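Local coordinates for protein tyrosine--tRNA ligase (Aeropyrum pernix, PDB 2CYA) that probably attaches tyrosine to its cognate tRNA in two steps, activating the amino acid with ATP to tyrosyl-adenylate before transferring it to the acceptor end, at residues A[54-59]-A[96-101]; A[344-349]-A[353-358]. All coordinates share one frame; numbering follows the deposited sequence.

Interaction 1: A[54-59]-A[96-101]; sequences VWMYKV and RIVRRV
The indole of Trp55 meets Val98 at the far end of its benzo ring, where CH2 lies 4.1 Å from Val98 CG1, a methyl that comes in obliquely. One face of the same ring carries Met56 CG, 3.7 Å above the plane and displaced toward the rim, and Val59 CG2 sits in plane at an edge. This is a helix pair of the Rossmann-type fold of class I synthetases: helix 51-64 links strands 37-42 and 68-73, helix 88-104 links 68-73 and 113-116, and these strands are parallel neighbours, so each helix belongs to a beta-alpha-beta crossover.

The short axes come no closer than 11.9 Å and cross at -61°, a separation that side chains have to span; no hydrogen bond joins the segments. Met56 contributes the most surface. Its CG lies anti to the carbonyl carbon (chi1 -69°) and the chain runs extended beyond it, which carries the thioether out to the other helix. Trp55 gets there differently: with CG between the backbone N and carbonyl carbon (chi1 62°), the bulky indole folds over its own helix and brings just its outer corner to Val98. All four touching residues are buried, and Met102, the next residue along helix 88-104, adds its side chain against Trp55, Met56 and Val59.

Trp55 also packs on the rings of Trp52 and Tyr42, and a sulfate, probably from the crystallisation liquor, comes within about 3 Å of its side chain, nearest atom to nearest atom. Because Trp52 is an inferred ATP-binding residue, the packing probably backs the nucleotide pocket. The terminal methyl of Met56 lies between the two valines: Met56 CE is 3.9 Å from both Val98 CG1 and Val101 CG1, while Met56 SD is 3.8 Å from Val101 CG1.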
ATOM      1  N   VAL A  54       0.238  23.798  20.211  1.00 24.26           N
ATOM      2  CA  VAL A  54       1.457  24.299  19.585  1.00 25.18           C
ATOM      3  C   VAL A  54       1.356  24.246  18.061  1.00 24.95           C
ATOM      4  O   VAL A  54       1.675  25.231  17.384  1.00 24.26           O
ATOM      5  CB  VAL A  54       2.714  23.489  20.002  1.00 27.80           C
ATOM      6  CG1 VAL A  54       3.937  24.043  19.276  1.00 27.89           C
ATOM      7  CG2 VAL A  54       2.919  23.552  21.512  1.00 26.88           C
ATOM      8  N   TRP A  55       0.925  23.118  17.493  1.00 22.61           N
ATOM      9  CA  TRP A  55       0.829  23.108  16.038  1.00 22.83           C
ATOM     10  C   TRP A  55      -0.410  23.871  15.543  1.00 24.54           C
ATOM     11  O   TRP A  55      -0.416  24.393  14.431  1.00 25.07           O
ATOM     12  CB  TRP A  55       0.885  21.681  15.472  1.00 24.83           C
ATOM     13  CG  TRP A  55      -0.200  20.719  15.867  1.00 23.51           C
ATOM     14  CD1 TRP A  55      -0.090  19.666  16.736  1.00 22.46           C
ATOM     15  CD2 TRP A  55      -1.521  20.645  15.309  1.00 24.15           C
ATOM     16  NE1 TRP A  55      -1.260  18.932  16.744  1.00 25.47           N
ATOM     17  CE2 TRP A  55      -2.154  19.511  15.877  1.00 25.95           C
ATOM     18  CE3 TRP A  55      -2.228  21.424  14.375  1.00 26.36           C
ATOM     19  CZ2 TRP A  55      -3.460  19.135  15.544  1.00 23.54           C
ATOM     20  CZ3 TRP A  55      -3.523  21.052  14.040  1.00 27.06           C
ATOM     21  CH2 TRP A  55      -4.129  19.908  14.628  1.00 25.04           C
ATOM     22  N   MET A  56      -1.444  23.985  16.381  1.00 24.07           N
ATOM     23  CA  MET A  56      -2.625  24.735  15.961  1.00 24.90           C
ATOM     24  C   MET A  56      -2.247  26.223  15.820  1.00 24.98           C
ATOM     25  O   MET A  56      -2.653  26.887  14.879  1.00 25.31           O
ATOM     26  CB  MET A  56      -3.766  24.556  16.967  1.00 23.45           C
ATOM     27  CG  MET A  56      -4.365  23.147  16.979  1.00 20.20           C
ATOM     28  SD  MET A  56      -5.579  22.930  18.308  1.00 25.25           S
ATOM     29  CE  MET A  56      -6.134  21.198  18.030  1.00 20.94           C
ATOM     30  N   TYR A  57      -1.447  26.732  16.749  1.00 25.48           N
ATOM     31  CA  TYR A  57      -1.017  28.131  16.692  1.00 26.89           C
ATOM     32  C   TYR A  57      -0.139  28.348  15.462  1.00 27.81           C
ATOM     33  O   TYR A  57      -0.157  29.424  14.851  1.00 28.41           O
ATOM     34  CB  TYR A  57      -0.232  28.511  17.958  1.00 23.15           C
ATOM     35  CG  TYR A  57      -1.063  28.506  19.232  1.00 25.98           C
ATOM     36  CD1 TYR A  57      -2.420  28.871  19.212  1.00 24.28           C
ATOM     37  CD2 TYR A  57      -0.486  28.197  20.460  1.00 24.83           C
ATOM     38  CE1 TYR A  57      -3.166  28.928  20.374  1.00 25.21           C
ATOM     39  CE2 TYR A  57      -1.226  28.257  21.639  1.00 26.70           C
ATOM     40  CZ  TYR A  57      -2.567  28.626  21.592  1.00 26.71           C
ATOM     41  OH  TYR A  57      -3.292  28.703  22.768  1.00 22.91           O
ATOM     42  N   LYS A  58       0.634  27.323  15.104  1.00 25.99           N
ATOM     43  CA  LYS A  58       1.506  27.416  13.949  1.00 27.35           C
ATOM     44  C   LYS A  58       0.642  27.448  12.685  1.00 28.81           C
ATOM     45  O   LYS A  58       0.966  28.150  11.728  1.00 29.93           O
ATOM     46  CB  LYS A  58       2.497  26.252  13.936  1.00 27.46           C
ATOM     47  CG  LYS A  58       3.631  26.370  12.927  1.00 33.44           C
ATOM     48  CD  LYS A  58       4.270  27.774  12.877  1.00 34.17           C
ATOM     49  CE  LYS A  58       4.821  28.228  14.224  1.00 34.29           C
ATOM     50  NZ  LYS A  58       5.404  29.606  14.095  1.00 39.03           N
ATOM     51  N   VAL A  59      -0.465  26.708  12.684  1.00 29.57           N
ATOM     52  CA  VAL A  59      -1.361  26.728  11.533  1.00 29.27           C
ATOM     53  C   VAL A  59      -1.818  28.177  11.389  1.00 29.95           C
ATOM     54  O   VAL A  59      -1.821  28.742  10.293  1.00 29.92           O
ATOM     55  CB  VAL A  59      -2.589  25.812  11.741  1.00 28.23           C
ATOM     56  CG1 VAL A  59      -3.571  25.985  10.584  1.00 26.47           C
ATOM     57  CG2 VAL A  59      -2.131  24.347  11.831  1.00 25.34           C
ATOM     58  N   ARG A  96     -13.745  15.966  14.740  1.00 33.47           N
ATOM     59  CA  ARG A  96     -14.739  17.040  14.842  1.00 33.72           C
ATOM     60  C   ARG A  96     -14.402  17.904  16.065  1.00 31.94           C
ATOM     61  O   ARG A  96     -14.570  19.113  16.050  1.00 31.01           O
ATOM     62  CB  ARG A  96     -16.150  16.485  15.000  1.00 35.47           C
ATOM     63  CG  ARG A  96     -16.646  15.697  13.810  1.00 39.97           C
ATOM     64  CD  ARG A  96     -18.174  15.642  13.840  1.00 42.30           C
ATOM     65  NE  ARG A  96     -18.675  14.877  14.979  1.00 43.68           N
ATOM     66  CZ  ARG A  96     -18.682  13.548  15.043  1.00 44.86           C
ATOM     67  NH1 ARG A  96     -18.215  12.822  14.024  1.00 43.55           N
ATOM     68  NH2 ARG A  96     -19.151  12.945  16.133  1.00 44.48           N
ATOM     69  N   ILE A  97     -13.910  17.274  17.121  1.00 30.05           N
ATOM     70  CA  ILE A  97     -13.544  18.013  18.317  1.00 30.31           C
ATOM     71  C   ILE A  97     -12.325  18.900  18.034  1.00 28.71           C
ATOM     72  O   ILE A  97     -12.279  20.060  18.444  1.00 30.22           O
ATOM     73  CB  ILE A  97     -13.267  17.045  19.478  1.00 31.10           C
ATOM     74  CG1 ILE A  97     -14.581  16.357  19.870  1.00 33.53           C
ATOM     75  CG2 ILE A  97     -12.705  17.799  20.686  1.00 31.36           C
ATOM     76  CD1 ILE A  97     -14.446  15.303  20.960  1.00 35.96           C
ATOM     77  N   VAL A  98     -11.344  18.366  17.320  1.00 26.20           N
ATOM     78  CA  VAL A  98     -10.166  19.141  16.971  1.00 24.46           C
ATOM     79  C   VAL A  98     -10.576  20.403  16.197  1.00 26.14           C
ATOM     80  O   VAL A  98     -10.039  21.481  16.457  1.00 25.60           O
ATOM     81  CB  VAL A  98      -9.165  18.271  16.147  1.00 24.85           C
ATOM     82  CG1 VAL A  98      -8.128  19.148  15.422  1.00 19.46           C
ATOM     83  CG2 VAL A  98      -8.458  17.280  17.109  1.00 23.38           C
ATOM     84  N   ARG A  99     -11.524  20.293  15.262  1.00 26.10           N
ATOM     85  CA  ARG A  99     -11.933  21.487  14.518  1.00 30.56           C
ATOM     86  C   ARG A  99     -12.501  22.551  15.450  1.00 30.54           C
ATOM     87  O   ARG A  99     -12.228  23.745  15.284  1.00 28.52           O
ATOM     88  CB  ARG A  99     -12.987  21.176  13.453  1.00 32.50           C
ATOM     89  CG  ARG A  99     -12.434  20.552  12.204  1.00 39.69           C
ATOM     90  CD  ARG A  99     -13.504  20.357  11.141  1.00 45.59           C
ATOM     91  NE  ARG A  99     -13.555  18.950  10.748  1.00 54.38           N
ATOM     92  CZ  ARG A  99     -14.608  18.153  10.913  1.00 56.95           C
ATOM     93  NH1 ARG A  99     -15.730  18.615  11.458  1.00 59.37           N
ATOM     94  NH2 ARG A  99     -14.523  16.874  10.574  1.00 58.02           N
ATOM     95  N   ARG A 100     -13.297  22.108  16.418  1.00 29.80           N
ATOM     96  CA  ARG A 100     -13.915  23.026  17.364  1.00 32.38           C
ATOM     97  C   ARG A 100     -12.868  23.646  18.264  1.00 31.10           C
ATOM     98  O   ARG A 100     -12.947  24.825  18.597  1.00 32.74           O
ATOM     99  CB  ARG A 100     -14.963  22.296  18.212  1.00 33.78           C
ATOM    100  CG  ARG A 100     -15.659  23.169  19.255  1.00 35.00           C
ATOM    101  CD  ARG A 100     -16.303  24.393  18.634  1.00 37.58           C
ATOM    102  NE  ARG A 100     -17.221  24.030  17.560  1.00 41.33           N
ATOM    103  CZ  ARG A 100     -18.364  23.386  17.745  1.00 42.60           C
ATOM    104  NH1 ARG A 100     -18.736  23.039  18.972  1.00 43.40           N
ATOM    105  NH2 ARG A 100     -19.124  23.067  16.702  1.00 43.15           N
ATOM    106  N   VAL A 101     -11.893  22.840  18.665  1.00 30.00           N
ATOM    107  CA  VAL A 101     -10.825  23.321  19.523  1.00 25.82           C
ATOM    108  C   VAL A 101     -10.004  24.368  18.780  1.00 28.14           C
ATOM    109  O   VAL A 101      -9.657  25.407  19.347  1.00 28.39           O
ATOM    110  CB  VAL A 101      -9.884  22.176  19.942  1.00 25.77           C
ATOM    111  CG1 VAL A 101      -8.606  22.759  20.568  1.00 19.85           C
ATOM    112  CG2 VAL A 101     -10.597  21.233  20.941  1.00 24.50           C
TER

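Interaction 2: A[344-349]-A[353-358]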
ATOM      1  N   ALA A 344     -16.397  25.704  24.531  1.00 30.79           N
ATOM      2  CA  ALA A 344     -16.866  25.457  23.169  1.00 30.55           C
ATOM      3  C   ALA A 344     -17.118  23.977  22.922  1.00 31.24           C
ATOM      4  O   ALA A 344     -17.992  23.608  22.146  1.00 33.58           O
ATOM      5  CB  ALA A 344     -15.849  25.980  22.159  1.00 30.24           C
ATOM      6  N   VAL A 345     -16.345  23.122  23.573  1.00 31.01           N
ATOM      7  CA  VAL A 345     -16.512  21.687  23.406  1.00 30.42           C
ATOM      8  C   VAL A 345     -17.638  21.126  24.271  1.00 33.71           C
ATOM      9  O   VAL A 345     -18.558  20.485  23.760  1.00 36.05           O
ATOM     10  CB  VAL A 345     -15.223  20.937  23.768  1.00 30.01           C
ATOM     11  CG1 VAL A 345     -15.454  19.419  23.694  1.00 26.71           C
ATOM     12  CG2 VAL A 345     -14.101  21.369  22.828  1.00 27.62           C
ATOM     13  N   LEU A 346     -17.576  21.368  25.576  1.00 32.58           N
ATOM     14  CA  LEU A 346     -18.587  20.834  26.478  1.00 34.23           C
ATOM     15  C   LEU A 346     -19.943  21.502  26.322  1.00 35.58           C
ATOM     16  O   LEU A 346     -20.962  20.885  26.601  1.00 35.89           O
ATOM     17  CB  LEU A 346     -18.123  20.942  27.939  1.00 32.71           C
ATOM     18  CG  LEU A 346     -16.820  20.218  28.301  1.00 34.06           C
ATOM     19  CD1 LEU A 346     -16.572  20.339  29.796  1.00 32.51           C
ATOM     20  CD2 LEU A 346     -16.910  18.738  27.915  1.00 31.73           C
ATOM     21  N   GLY A 347     -19.949  22.758  25.883  1.00 37.06           N
ATOM     22  CA  GLY A 347     -21.197  23.479  25.708  1.00 39.23           C
ATOM     23  C   GLY A 347     -21.973  23.103  24.454  1.00 40.80           C
ATOM     24  O   GLY A 347     -23.011  23.690  24.168  1.00 40.15           O
ATOM     25  N   ASP A 348     -21.450  22.144  23.693  1.00 42.82           N
ATOM     26  CA  ASP A 348     -22.103  21.667  22.477  1.00 43.96           C
ATOM     27  C   ASP A 348     -22.503  20.231  22.781  1.00 45.41           C
ATOM     28  O   ASP A 348     -21.661  19.340  22.786  1.00 46.67           O
ATOM     29  CB  ASP A 348     -21.127  21.691  21.305  1.00 45.48           C
ATOM     30  CG  ASP A 348     -21.699  21.045  20.043  1.00 46.18           C
ATOM     31  OD1 ASP A 348     -22.261  19.930  20.122  1.00 46.48           O
ATOM     32  OD2 ASP A 348     -21.568  21.651  18.963  1.00 49.03           O
ATOM     33  N   PRO A 349     -23.799  19.989  23.035  1.00 46.31           N
ATOM     34  CA  PRO A 349     -24.363  18.674  23.357  1.00 46.61           C
ATOM     35  C   PRO A 349     -23.877  17.488  22.518  1.00 47.26           C
ATOM     36  O   PRO A 349     -23.447  16.465  23.062  1.00 46.99           O
ATOM     37  CB  PRO A 349     -25.867  18.910  23.223  1.00 47.89           C
ATOM     38  CG  PRO A 349     -26.011  20.318  23.693  1.00 48.73           C
ATOM     39  CD  PRO A 349     -24.869  20.997  22.943  1.00 47.97           C
ATOM     40  N   ARG A 353     -21.379  14.559  23.593  1.00 44.01           N
ATOM     41  CA  ARG A 353     -21.739  13.161  23.371  1.00 48.07           C
ATOM     42  C   ARG A 353     -20.582  12.414  22.728  1.00 47.08           C
ATOM     43  O   ARG A 353     -20.244  11.306  23.131  1.00 48.81           O
ATOM     44  CB  ARG A 353     -22.967  13.062  22.460  1.00 51.67           C
ATOM     45  CG  ARG A 353     -24.295  12.998  23.199  1.00 54.18           C
ATOM     46  CD  ARG A 353     -25.440  12.720  22.229  1.00 57.51           C
ATOM     47  NE  ARG A 353     -25.895  13.918  21.528  1.00 59.50           N
ATOM     48  CZ  ARG A 353     -25.994  14.017  20.206  1.00 61.72           C
ATOM     49  NH1 ARG A 353     -25.662  12.986  19.432  1.00 61.82           N
ATOM     50  NH2 ARG A 353     -26.444  15.143  19.655  1.00 62.16           N
ATOM     51  N   ALA A 354     -19.974  13.031  21.725  1.00 46.80           N
ATOM     52  CA  ALA A 354     -18.844  12.414  21.040  1.00 46.92           C
ATOM     53  C   ALA A 354     -17.677  12.280  22.012  1.00 46.02           C
ATOM     54  O   ALA A 354     -16.973  11.269  22.030  1.00 44.05           O
ATOM     55  CB  ALA A 354     -18.433  13.260  19.845  1.00 48.08           C
ATOM     56  N   LEU A 355     -17.478  13.314  22.823  1.00 45.36           N
ATOM     57  CA  LEU A 355     -16.394  13.304  23.795  1.00 44.85           C
ATOM     58  C   LEU A 355     -16.530  12.113  24.737  1.00 43.79           C
ATOM     59  O   LEU A 355     -15.543  11.474  25.099  1.00 42.13           O
ATOM     60  CB  LEU A 355     -16.396  14.599  24.615  1.00 45.64           C
ATOM     61  CG  LEU A 355     -15.358  14.660  25.738  1.00 46.29           C
ATOM     62  CD1 LEU A 355     -13.945  14.592  25.144  1.00 46.26           C
ATOM     63  CD2 LEU A 355     -15.552  15.941  26.535  1.00 47.39           C
ATOM     64  N   GLU A 356     -17.762  11.818  25.131  1.00 45.31           N
ATOM     65  CA  GLU A 356     -18.016  10.712  26.047  1.00 47.19           C
ATOM     66  C   GLU A 356     -17.843   9.357  25.348  1.00 45.40           C
ATOM     67  O   GLU A 356     -17.288   8.421  25.922  1.00 46.54           O
ATOM     68  CB  GLU A 356     -19.410  10.899  26.682  1.00 50.04           C
ATOM     69  CG  GLU A 356     -19.534  12.313  27.313  1.00 53.94           C
ATOM     70  CD  GLU A 356     -20.801  12.564  28.120  1.00 55.63           C
ATOM     71  OE1 GLU A 356     -21.914  12.341  27.595  1.00 54.74           O
ATOM     72  OE2 GLU A 356     -20.669  13.013  29.285  1.00 57.47           O
ATOM     73  N   ALA A 357     -18.283   9.249  24.103  1.00 44.72           N
ATOM     74  CA  ALA A 357     -18.092   7.993  23.383  1.00 44.79           C
ATOM     75  C   ALA A 357     -16.585   7.747  23.322  1.00 46.58           C
ATOM     76  O   ALA A 357     -16.110   6.650  23.629  1.00 47.24           O
ATOM     77  CB  ALA A 357     -18.675   8.084  21.971  1.00 44.23           C
ATOM     78  N   ILE A 358     -15.827   8.781  22.956  1.00 47.61           N
ATOM     79  CA  ILE A 358     -14.376   8.653  22.867  1.00 48.87           C
ATOM     80  C   ILE A 358     -13.738   8.218  24.184  1.00 51.87           C
ATOM     81  O   ILE A 358     -12.874   7.340  24.206  1.00 52.04           O
ATOM     82  CB  ILE A 358     -13.702   9.978  22.439  1.00 48.06           C
ATOM     83  CG1 ILE A 358     -14.102  10.336  21.009  1.00 46.41           C
ATOM     84  CG2 ILE A 358     -12.183   9.848  22.550  1.00 45.64           C
ATOM     85  CD1 ILE A 358     -13.464  11.601  20.514  1.00 44.60           C
TER
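Pro349, Leu355 and Arg353 give up the most surface where the end of helix 323-346 turns into helix 349-360. Pro349 and Arg353 belong to one helical turn: Arg353 N donates to Pro349 O over 2.9 Å, with an N-H...O angle of 148° and the donor tilted 24° from the carbonyl plane. This is the i to i+4 bond of the first turn, and the same oxygen is also skirted by aliphatic carbon, Arg353 CB at 3.5 Å and CG at 3.6 Å. The arginine chain bends at its third torsion, and its guanidinium stays obliquely placed relative to Pro349 O, with NE 3.9 Å from it and no bond formed. Both residues are exposed, so this side of the turn faces solvent.

The junction is a tight turn between consecutive helices, with Asp348 at the N-cap of the second. Asp348 precedes Pro349, and its OD1 caps Met351 N; a proline directly after the cap costs the helix no bond, since the amides of a first turn lack acceptors within the helix. A weak bond, Asp348 N to Val345 O at 3.3 Å, spans the end of the preceding helix.

Leu355 works on the buried side. Its CG is anti to the backbone N (chi1 176°), and the side chain leaves its helix toward the end of helix 323-346. There CD2 comes only loosely near Val345 CG1, at 4.5 Å, and meets Leu346 CD2, with the two leucines crossing obliquely. The modelled leucine methyls lie closer than usual van der Waals contact, so their exact placement is doubtful.

Beyond the corner, Leu355 packs on the loop residues Val47 and Val251, the latter shared with Val345. The flank of helix 349-360 bearing Ala354 and Ile358 lies on helix 88-104, at Ala93 and Ala94, and Ala344 touches Ala104 of that same helix.

Overall arrangement
The centres of interactions 1 and 2 are 16 Å apart, and helix 88-104 joins them: Val98 and Val101 pack on helix 51-64, while Arg96 and Ile97 meet helix 349-360 and Arg100 the turn before it. Arg100 NH1 forms a salt bridge with Asp348 OD2 at 3.2 Å, which gives the capping carboxylate a second partner, and makes a weak hydrogen bond to Ala344 O. Nearby, Ile97 CD1 packs 3.9 Å from Ile358 CD1. Val101 also touches Val345, a residue of interaction 2. Interaction 1 lies beside the inferred ATP site, whereas the nearest side-chain atoms of Leu355 and Lys241 of the KMSKS region, another inferred ATP ligand, are about 9 Å apart.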